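Local atomic coordinates of cyclase (Streptomyces sp. R1128, PDB entry 3TFZ), a protein that probably catalyses cyclisation and aromatisation of the poly-beta-ketone chain in the R1128 polyketide pathway, as an aromatase/cyclase of the Bet v 1-like helix-grip superfamily. Residues Pro16-Leu24 with Ala98-Leu108; Glu61-Arg69 with Tyr80-Ile88. One frame throughout, in Å; residues are numbered along the deposited sequence.

Contact 1. Residues Pro16-Leu24 with Ala98-Leu108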
loop_
_atom_site.group_PDB
_atom_site.type_symbol
_atom_site.label_atom_id
_atom_site.label_comp_id
_atom_site.label_asym_id
_atom_site.label_seq_id
_atom_site.Cartn_x
_atom_site.Cartn_y
_atom_site.Cartn_z
ATOM N N PRO A 16 4.257 -10.094 14.876
ATOM C CA PRO A 16 4.643 -11.249 13.974
ATOM C C PRO A 16 3.495 -11.706 13.026
ATOM O O PRO A 16 2.322 -11.532 13.342
ATOM C CB PRO A 16 5.006 -12.384 14.987
ATOM C CG PRO A 16 5.217 -11.607 16.454
ATOM C CD PRO A 16 4.119 -10.525 16.289
ATOM N N ALA A 17 3.825 -12.363 11.926
ATOM C CA ALA A 17 2.881 -12.606 10.822
ATOM C C ALA A 17 1.826 -13.576 11.261
ATOM O O ALA A 17 0.710 -13.446 10.876
ATOM C CB ALA A 17 3.645 -13.061 9.558
ATOM N N ASP A 18 2.164 -14.513 12.114
ATOM C CA ASP A 18 1.247 -15.451 12.737
ATOM C C ASP A 18 0.194 -14.768 13.631
ATOM O O ASP A 18 -0.954 -15.181 13.643
ATOM C CB ASP A 18 2.026 -16.581 13.517
ATOM C CG ASP A 18 2.764 -17.555 12.571
ATOM O OD1 ASP A 18 2.586 -17.511 11.303
ATOM O OD2 ASP A 18 3.550 -18.382 13.039
ATOM N N LEU A 19 0.568 -13.729 14.377
ATOM C CA LEU A 19 -0.420 -13.042 15.151
ATOM C C LEU A 19 -1.414 -12.238 14.253
ATOM O O LEU A 19 -2.677 -12.160 14.495
ATOM C CB LEU A 19 0.293 -12.203 16.170
ATOM C CG LEU A 19 -0.626 -11.446 17.146
ATOM C CD1 LEU A 19 -1.511 -12.524 17.870
ATOM C CD2 LEU A 19 0.307 -10.799 18.095
ATOM N N VAL A 20 -0.878 -11.663 13.186
ATOM C CA VAL A 20 -1.694 -10.979 12.219
ATOM C C VAL A 20 -2.646 -11.950 11.540
ATOM O O VAL A 20 -3.737 -11.594 11.248
ATOM C CB VAL A 20 -0.802 -10.270 11.202
ATOM C CG1 VAL A 20 -1.632 -9.625 10.113
ATOM C CG2 VAL A 20 0.079 -9.200 11.896
ATOM N N TRP A 21 -2.177 -13.161 11.222
ATOM C CA TRP A 21 -3.006 -14.185 10.661
ATOM C C TRP A 21 -4.200 -14.430 11.622
ATOM O O TRP A 21 -5.352 -14.405 11.174
ATOM C CB TRP A 21 -2.208 -15.495 10.444
ATOM C CG TRP A 21 -3.186 -16.575 9.963
ATOM C CD1 TRP A 21 -3.656 -17.668 10.662
ATOM C CD2 TRP A 21 -3.865 -16.569 8.702
ATOM N NE1 TRP A 21 -4.582 -18.352 9.880
ATOM C CE2 TRP A 21 -4.764 -17.659 8.699
ATOM C CE3 TRP A 21 -3.791 -15.724 7.553
ATOM C CZ2 TRP A 21 -5.587 -17.947 7.584
ATOM C CZ3 TRP A 21 -4.559 -15.998 6.499
ATOM C CH2 TRP A 21 -5.426 -17.140 6.490
ATOM N N GLU A 22 -3.912 -14.691 12.920
ATOM C CA GLU A 22 -4.936 -14.934 13.891
ATOM C C GLU A 22 -6.038 -13.875 13.932
ATOM O O GLU A 22 -7.174 -14.244 14.113
ATOM C CB GLU A 22 -4.368 -15.149 15.290
ATOM C CG GLU A 22 -3.557 -16.471 15.419
ATOM C CD GLU A 22 -2.923 -16.595 16.775
ATOM O OE1 GLU A 22 -3.436 -15.876 17.693
ATOM O OE2 GLU A 22 -1.931 -17.399 16.928
ATOM N N VAL A 23 -5.692 -12.583 13.822
ATOM C CA VAL A 23 -6.647 -11.511 13.804
ATOM C C VAL A 23 -7.483 -11.566 12.445
ATOM O O VAL A 23 -8.729 -11.444 12.449
ATOM C CB VAL A 23 -5.898 -10.165 13.985
ATOM C CG1 VAL A 23 -6.732 -8.914 13.674
ATOM C CG2 VAL A 23 -5.235 -10.071 15.405
ATOM N N LEU A 24 -6.810 -11.763 11.307
ATOM C CA LEU A 24 -7.504 -11.868 10.073
ATOM C C LEU A 24 -8.471 -13.030 10.049
ATOM O O LEU A 24 -9.580 -12.802 9.594
ATOM C CB LEU A 24 -6.520 -11.993 8.834
ATOM C CG LEU A 24 -5.582 -10.811 8.531
ATOM C CD1 LEU A 24 -4.604 -11.205 7.505
ATOM C CD2 LEU A 24 -6.405 -9.638 8.109
ATOM N N ALA A 98 -0.405 -11.219 4.178
ATOM C CA ALA A 98 0.456 -10.888 5.274
ATOM C C ALA A 98 1.842 -11.439 4.949
ATOM O O ALA A 98 1.958 -12.598 4.838
ATOM C CB ALA A 98 -0.058 -11.568 6.532
ATOM N N PHE A 99 2.893 -10.650 4.823
ATOM C CA PHE A 99 4.210 -11.136 4.565
ATOM C C PHE A 99 5.085 -10.941 5.827
ATOM O O PHE A 99 4.991 -9.925 6.492
ATOM C CB PHE A 99 4.802 -10.369 3.425
ATOM C CG PHE A 99 4.009 -10.488 2.111
ATOM C CD1 PHE A 99 4.355 -11.424 1.185
ATOM C CD2 PHE A 99 3.050 -9.535 1.750
ATOM C CE1 PHE A 99 3.655 -11.513 0.013
ATOM C CE2 PHE A 99 2.419 -9.598 0.635
ATOM C CZ PHE A 99 2.737 -10.614 -0.289
ATOM N N THR A 100 5.856 -11.971 6.208
ATOM C CA THR A 100 6.961 -11.807 7.128
ATOM C C THR A 100 7.977 -10.778 6.581
ATOM O O THR A 100 8.582 -10.983 5.452
ATOM C CB THR A 100 7.674 -13.170 7.278
ATOM O OG1 THR A 100 6.774 -14.041 7.971
ATOM C CG2 THR A 100 8.853 -13.018 8.063
ATOM N N LEU A 101 8.150 -9.685 7.336
ATOM C CA LEU A 101 9.146 -8.683 7.043
ATOM C C LEU A 101 10.354 -9.023 7.937
ATOM O O LEU A 101 11.488 -9.229 7.461
ATOM C CB LEU A 101 8.558 -7.286 7.318
ATOM C CG LEU A 101 9.460 -6.042 7.114
ATOM C CD1 LEU A 101 10.154 -5.941 5.723
ATOM C CD2 LEU A 101 8.635 -4.834 7.332
ATOM N N ASP A 102 10.133 -9.144 9.240
ATOM C CA ASP A 102 11.069 -9.886 10.019
ATOM C C ASP A 102 10.310 -10.623 11.128
ATOM O O ASP A 102 9.081 -10.719 11.079
ATOM C CB ASP A 102 12.197 -8.950 10.489
ATOM C CG ASP A 102 11.702 -7.848 11.425
ATOM O OD1 ASP A 102 12.148 -6.671 11.371
ATOM O OD2 ASP A 102 10.821 -8.178 12.222
ATOM N N ALA A 103 11.018 -11.059 12.152
ATOM C CA ALA A 103 10.439 -11.776 13.316
ATOM C C ALA A 103 9.363 -10.956 14.059
ATOM O O ALA A 103 8.393 -11.482 14.623
ATOM C CB ALA A 103 11.542 -12.265 14.281
ATOM N N GLU A 104 9.459 -9.658 13.966
ATOM C CA GLU A 104 8.552 -8.832 14.687
ATOM C C GLU A 104 7.677 -8.045 13.851
ATOM O O GLU A 104 6.920 -7.330 14.437
ATOM C CB GLU A 104 9.339 -7.800 15.498
ATOM C CG GLU A 104 10.110 -8.441 16.653
ATOM C CD GLU A 104 11.102 -7.472 17.236
ATOM O OE1 GLU A 104 11.966 -7.896 18.044
ATOM O OE2 GLU A 104 11.013 -6.279 16.865
ATOM N N ARG A 105 7.881 -7.989 12.533
ATOM C CA ARG A 105 7.094 -7.091 11.690
ATOM C C ARG A 105 6.498 -7.810 10.532
ATOM O O ARG A 105 7.032 -8.834 10.111
ATOM C CB ARG A 105 7.875 -5.881 11.211
ATOM C CG ARG A 105 8.466 -5.091 12.363
ATOM C CD ARG A 105 9.303 -3.953 11.781
ATOM N NE ARG A 105 10.496 -4.444 11.103
ATOM C CZ ARG A 105 11.113 -3.757 10.148
ATOM N NH1 ARG A 105 10.596 -2.598 9.740
ATOM N NH2 ARG A 105 12.191 -4.268 9.555
ATOM N N THR A 106 5.351 -7.307 10.049
ATOM C CA THR A 106 4.611 -8.007 9.018
ATOM C C THR A 106 4.235 -6.916 8.030
ATOM O O THR A 106 3.765 -5.877 8.403
ATOM C CB THR A 106 3.324 -8.622 9.653
ATOM O OG1 THR A 106 3.672 -9.573 10.606
ATOM C CG2 THR A 106 2.386 -9.327 8.707
ATOM N N GLN A 107 4.370 -7.174 6.744
ATOM C CA GLN A 107 3.753 -6.311 5.739
ATOM C C GLN A 107 2.297 -6.823 5.499
ATOM O O GLN A 107 2.080 -8.003 5.180
ATOM C CB GLN A 107 4.551 -6.411 4.435
ATOM C CG GLN A 107 4.247 -5.330 3.350
ATOM C CD GLN A 107 4.810 -4.010 3.734
ATOM O OE1 GLN A 107 6.009 -3.844 3.956
ATOM N NE2 GLN A 107 3.940 -3.029 3.833
ATOM N N LEU A 108 1.329 -5.919 5.607
ATOM C CA LEU A 108 -0.088 -6.272 5.474
ATOM C C LEU A 108 -0.679 -5.614 4.176
ATOM O O LEU A 108 -0.640 -4.407 3.991
ATOM C CB LEU A 108 -0.921 -5.880 6.760
ATOM C CG LEU A 108 -2.407 -6.299 6.667
ATOM C CD1 LEU A 108 -2.616 -7.877 6.574
ATOM C CD2 LEU A 108 -3.176 -5.808 7.870
HETATM O O HOH W 1 6.386 -11.526 10.832
#
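Helix 17-24 lies against the hairpin formed by 98-100 and 105-108, its axis 8.2 Å from that of strand 105-108 and running at 46° to it. Here a short helix of the Bet v 1-like helix-grip fold packs on the end of the antiparallel sheet, where strands 89-100 and 105-116 meet. No direct hydrogen bond joins the two segments; van der Waals packing and one bridging water make the contact. OG1 of Thr-106 is anti to the carbonyl carbon (chi1 -64°), which turns the hydroxyl to the first turn of the helix. OG1 lies 3.1 Å from the N of Ala-17, but the angle is too poor for a hydrogen bond. Its polar partner is the carbonyl of Ala-15. The CB of Ala-17 fits between two threonines, 3.6 Å from OG1 of Thr-106 and equally far from OG1 of Thr-100. Val-20 meets Thr-106 tip to tip, with CG2 3.9 Å from the CG2 of Thr-106. Its other branch, CG1, is anti to the backbone N (chi1 176°) and packs 4.1 Å from CD1 of Leu-108. Leu-24 and Leu-108 lie side by side, pointing opposite ways, and touch CD1 to CD1. Water 1 accepts a weak bond from the N of Ala-17 and donates to the O of Asp-102. Pro-16, at the N-cap position, rests its CB 3.5 Å from the O of Ala-103. N of Leu-101 and N of Asp-102 both bond to O of Arg-105, a classic beta bulge. Val-13 of strand 5-13 touches Val-20 and Leu-108; Val-153 of helix 131-164 also packs on Leu-108.

Contact 2. Residues Glu61-Arg69 with Tyr80-Ile88; sequences EINTWTSRR and YRQLETAPI. With CXS (3-cyclohexyl-1-propylsulfonic acid), chain H.
This is an antiparallel strand pairing within the beta hairpin of strands 61-72 and 77-82, on the curved sheet of the helix-grip fold, and its side chains bind a sulfonate. Arg-68 and Arg-81 form a hydrogen-bonded pair. An extra residue on the 80-88 side sets Leu-83 and Glu-84 against the single Thr-66, a classic beta bulge; O of Thr-66 takes a 2.7 Å bond from N of Leu-83.

Trp-65, Ser-67, Tyr-80 and Gln-82 surround the bound CXS, probably from the crystallisation liquor. Each sulfonate oxygen has its own donor. NE2 of Gln-82 reaches O1 at 2.7 Å, nearly straight at 171°. OG of Ser-67 bonds O2 at 2.9 Å, and NE1 of Trp-65 meets O3 at 3.2 Å near the plane of the indole. CG of Trp-65 stands between the backbone N and the carbonyl carbon (chi1 61°), which brings the indole toward Gln-82 and the sulfonate. NE2 of Gln-82 sits over one indole face, 3.1 Å above its plane and offset toward the rim, with amide and ring planes 22° apart. The propyl arm of CXS passes over a face of Tyr-80, C1 3.8 Å above the ring centre. His-112 on strand 105-116 also bonds CXS.

Strand 49-58 pairs with the other edge of 61-69 and packs Leu-54 and Val-56 on Trp-65. Beyond Tyr-80, strand 89-100 continues the sheet through Gly-94.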
loop_
_atom_site.group_PDB
_atom_site.type_symbol
_atom_site.label_atom_id
_atom_site.label_comp_id
_atom_site.label_asym_id
_atom_site.label_seq_id
_atom_site.Cartn_x
_atom_site.Cartn_y
_atom_site.Cartn_z
ATOM N N GLU A 61 -24.536 5.195 5.505
ATOM C CA GLU A 61 -25.286 4.148 6.128
ATOM C C GLU A 61 -24.938 2.661 5.927
ATOM O O GLU A 61 -23.843 2.250 5.528
ATOM C CB GLU A 61 -26.751 4.347 5.823
ATOM C CG GLU A 61 -27.135 3.885 4.430
ATOM C CD GLU A 61 -26.415 4.628 3.372
ATOM O OE1 GLU A 61 -25.354 4.123 2.999
ATOM O OE2 GLU A 61 -26.881 5.705 2.925
ATOM N N ILE A 62 -25.951 1.891 6.273
ATOM C CA ILE A 62 -25.804 0.527 6.593
ATOM C C ILE A 62 -25.927 -0.299 5.322
ATOM O O ILE A 62 -26.973 -0.368 4.687
ATOM C CB ILE A 62 -26.798 0.136 7.662
ATOM C CG1 ILE A 62 -26.600 -1.310 8.082
ATOM C CG2 ILE A 62 -28.223 0.358 7.147
ATOM C CD1 ILE A 62 -25.337 -1.540 8.619
ATOM N N ASN A 63 -24.795 -0.866 4.935
ATOM C CA ASN A 63 -24.771 -1.807 3.861
ATOM C C ASN A 63 -24.661 -3.240 4.362
ATOM O O ASN A 63 -24.080 -3.527 5.418
ATOM C CB ASN A 63 -23.665 -1.450 2.847
ATOM C CG ASN A 63 -24.127 -0.363 1.828
ATOM O OD1 ASN A 63 -24.107 -0.612 0.656
ATOM N ND2 ASN A 63 -24.557 0.799 2.290
ATOM N N THR A 64 -25.295 -4.124 3.607
ATOM C CA THR A 64 -25.293 -5.504 3.901
ATOM C C THR A 64 -24.624 -6.240 2.720
ATOM O O THR A 64 -24.897 -5.942 1.587
ATOM C CB THR A 64 -26.702 -5.986 4.300
ATOM O OG1 THR A 64 -26.549 -7.197 4.994
ATOM C CG2 THR A 64 -27.544 -6.289 3.121
ATOM N N TRP A 65 -23.708 -7.163 3.007
ATOM C CA TRP A 65 -23.216 -8.061 1.992
ATOM C C TRP A 65 -22.803 -9.389 2.594
ATOM O O TRP A 65 -22.705 -9.569 3.823
ATOM C CB TRP A 65 -22.060 -7.434 1.135
ATOM C CG TRP A 65 -20.860 -7.067 1.891
ATOM C CD1 TRP A 65 -19.922 -7.927 2.434
ATOM C CD2 TRP A 65 -20.460 -5.727 2.288
ATOM N NE1 TRP A 65 -18.958 -7.203 3.136
ATOM C CE2 TRP A 65 -19.256 -5.865 3.073
ATOM C CE3 TRP A 65 -20.992 -4.434 2.058
ATOM C CZ2 TRP A 65 -18.533 -4.764 3.545
ATOM C CZ3 TRP A 65 -20.297 -3.328 2.586
ATOM C CH2 TRP A 65 -19.075 -3.497 3.310
ATOM N N THR A 66 -22.554 -10.324 1.683
ATOM C CA THR A 66 -22.172 -11.694 1.967
ATOM C C THR A 66 -20.867 -12.014 1.229
ATOM O O THR A 66 -20.848 -11.886 0.054
ATOM C CB THR A 66 -23.282 -12.631 1.452
ATOM O OG1 THR A 66 -24.340 -12.602 2.385
ATOM C CG2 THR A 66 -22.809 -14.061 1.360
ATOM N N SER A 67 -19.818 -12.456 1.928
ATOM C CA SER A 67 -18.648 -12.964 1.221
ATOM C C SER A 67 -18.253 -14.334 1.545
ATOM O O SER A 67 -18.414 -14.815 2.706
ATOM C CB SER A 67 -17.387 -12.114 1.449
ATOM O OG SER A 67 -17.356 -11.905 2.799
ATOM N N ARG A 68 -17.694 -14.960 0.499
ATOM C CA ARG A 68 -17.004 -16.237 0.635
ATOM C C ARG A 68 -15.543 -15.932 0.839
ATOM O O ARG A 68 -14.909 -15.300 -0.019
ATOM C CB ARG A 68 -17.232 -17.155 -0.523
ATOM C CG ARG A 68 -16.508 -18.521 -0.297
ATOM C CD ARG A 68 -16.563 -19.466 -1.543
ATOM N NE ARG A 68 -17.812 -20.226 -1.412
ATOM C CZ ARG A 68 -17.888 -21.397 -0.762
ATOM N NH1 ARG A 68 -16.757 -21.957 -0.272
ATOM N NH2 ARG A 68 -19.067 -22.030 -0.639
ATOM N N ARG A 69 -15.043 -16.291 2.035
ATOM C CA ARG A 69 -13.574 -16.187 2.384
ATOM C C ARG A 69 -12.900 -17.529 2.295
ATOM O O ARG A 69 -13.345 -18.480 2.969
ATOM C CB ARG A 69 -13.346 -15.617 3.790
ATOM C CG ARG A 69 -13.984 -14.163 3.934
ATOM C CD ARG A 69 -14.412 -13.854 5.383
ATOM N NE ARG A 69 -13.519 -14.344 6.512
ATOM C CZ ARG A 69 -12.462 -13.683 6.998
ATOM N NH1 ARG A 69 -12.115 -12.495 6.482
ATOM N NH2 ARG A 69 -11.757 -14.208 8.008
ATOM N N TYR A 80 -11.258 -13.316 -0.881
ATOM C CA TYR A 80 -12.676 -13.045 -0.627
ATOM C C TYR A 80 -13.387 -12.808 -1.963
ATOM O O TYR A 80 -12.782 -12.315 -2.880
ATOM C CB TYR A 80 -12.899 -11.921 0.465
ATOM C CG TYR A 80 -12.552 -10.542 -0.029
ATOM C CD1 TYR A 80 -13.503 -9.776 -0.682
ATOM C CD2 TYR A 80 -11.232 -9.980 0.170
ATOM C CE1 TYR A 80 -13.178 -8.517 -1.195
ATOM C CE2 TYR A 80 -10.920 -8.816 -0.343
ATOM C CZ TYR A 80 -11.891 -8.067 -1.020
ATOM O OH TYR A 80 -11.561 -6.849 -1.479
ATOM N N ARG A 81 -14.671 -13.201 -2.076
ATOM C CA ARG A 81 -15.549 -12.849 -3.230
ATOM C C ARG A 81 -16.911 -12.591 -2.556
ATOM O O ARG A 81 -17.362 -13.374 -1.727
ATOM C CB ARG A 81 -15.622 -13.986 -4.283
ATOM C CG ARG A 81 -16.338 -13.708 -5.646
ATOM C CD ARG A 81 -16.753 -14.945 -6.573
ATOM N NE ARG A 81 -16.866 -14.688 -8.066
ATOM C CZ ARG A 81 -17.769 -13.896 -8.753
ATOM N NH1 ARG A 81 -18.741 -13.165 -8.152
ATOM N NH2 ARG A 81 -17.704 -13.805 -10.106
ATOM N N GLN A 82 -17.539 -11.432 -2.854
ATOM C CA GLN A 82 -18.857 -11.101 -2.324
ATOM C C GLN A 82 -19.946 -11.804 -3.180
ATOM O O GLN A 82 -19.891 -11.661 -4.369
ATOM C CB GLN A 82 -19.025 -9.570 -2.311
ATOM C CG GLN A 82 -18.147 -9.002 -1.269
ATOM C CD GLN A 82 -18.522 -7.572 -0.950
ATOM O OE1 GLN A 82 -19.397 -6.948 -1.616
ATOM N NE2 GLN A 82 -17.880 -7.037 0.074
ATOM N N LEU A 83 -20.833 -12.586 -2.555
ATOM C CA LEU A 83 -21.916 -13.375 -3.197
ATOM C C LEU A 83 -23.224 -12.594 -3.246
ATOM O O LEU A 83 -24.146 -12.961 -3.967
ATOM C CB LEU A 83 -22.172 -14.697 -2.451
ATOM C CG LEU A 83 -20.936 -15.599 -2.293
ATOM C CD1 LEU A 83 -21.325 -16.939 -1.635
ATOM C CD2 LEU A 83 -20.120 -15.771 -3.661
ATOM N N GLU A 84 -23.325 -11.584 -2.389
ATOM C CA GLU A 84 -24.410 -10.643 -2.388
ATOM C C GLU A 84 -23.686 -9.326 -2.072
ATOM O O GLU A 84 -22.765 -9.329 -1.301
ATOM C CB GLU A 84 -25.573 -11.092 -1.413
ATOM C CG GLU A 84 -26.524 -12.199 -2.145
ATOM C CD GLU A 84 -27.374 -13.030 -1.215
ATOM O OE1 GLU A 84 -26.905 -14.076 -0.691
ATOM O OE2 GLU A 84 -28.540 -12.647 -1.015
ATOM N N THR A 85 -24.059 -8.240 -2.732
ATOM C CA THR A 85 -23.268 -7.016 -2.667
ATOM C C THR A 85 -24.199 -5.818 -2.327
ATOM O O THR A 85 -25.340 -6.010 -2.006
ATOM C CB THR A 85 -22.473 -6.777 -3.988
ATOM O OG1 THR A 85 -23.383 -6.553 -5.062
ATOM C CG2 THR A 85 -21.702 -7.992 -4.389
ATOM N N ALA A 86 -23.661 -4.630 -2.209
ATOM C CA ALA A 86 -24.494 -3.443 -1.994
ATOM C C ALA A 86 -25.059 -3.042 -3.352
ATOM O O ALA A 86 -24.464 -3.397 -4.377
ATOM C CB ALA A 86 -23.597 -2.285 -1.442
ATOM N N PRO A 87 -26.193 -2.301 -3.377
ATOM C CA PRO A 87 -26.877 -1.972 -4.706
ATOM C C PRO A 87 -26.010 -1.391 -5.859
ATOM O O PRO A 87 -26.260 -1.721 -6.988
ATOM C CB PRO A 87 -28.027 -1.013 -4.344
ATOM C CG PRO A 87 -28.295 -1.363 -2.845
ATOM C CD PRO A 87 -26.942 -1.805 -2.213
ATOM N N ILE A 88 -25.021 -0.574 -5.587
ATOM C CA ILE A 88 -24.254 0.060 -6.650
ATOM C C ILE A 88 -23.100 -0.859 -7.084
ATOM O O ILE A 88 -22.358 -0.544 -8.014
ATOM C CB ILE A 88 -23.736 1.459 -6.231
ATOM C CG1 ILE A 88 -22.749 1.297 -5.042
ATOM C CG2 ILE A 88 -24.992 2.406 -5.919
ATOM C CD1 ILE A 88 -21.432 2.189 -5.130
HETATM S S CXS H . -15.346 -8.832 2.632
HETATM O O1 CXS H . -16.249 -8.595 1.489
HETATM O O2 CXS H . -14.953 -10.274 2.773
HETATM O O3 CXS H . -16.094 -8.356 3.811
HETATM C C1 CXS H . -13.914 -7.931 2.707
HETATM C C2 CXS H . -14.164 -6.454 2.610
HETATM C C3 CXS H . -13.312 -5.807 1.570
HETATM N N CXS H . -13.369 -4.358 1.763
HETATM C C4 CXS H . -14.619 -3.600 1.603
HETATM C C5 CXS H . -15.712 -4.322 0.844
HETATM C C6 CXS H . -16.247 -3.415 -0.285
HETATM C C7 CXS H . -16.917 -2.127 0.164
HETATM C C8 CXS H . -15.865 -1.502 1.067
HETATM C C9 CXS H . -14.518 -2.243 0.870
#

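Contact 1 and contact 2 lie on opposite sides of the chain's centre, with their own centres about 26 Å apart. They share one antiparallel sheet, in which strands 77-82 and 89-100 are neighbours. In sequence, contact 2 is nested inside the loop closed by contact 1. They also touch directly: NH2 of Arg-69 lies 3.0 Å from O of Leu-24, a probable hydrogen bond that ties strand 61-69 to helix 17-24. CXS belongs to contact 2, and its site is consistent with the ligand pocket of a Bet v 1-like fold. The bound potassium ion, held at Ala-31, Phe-34 and Thr-37 about 12 Å from the Trp-65 side chain, belongs to neither contact.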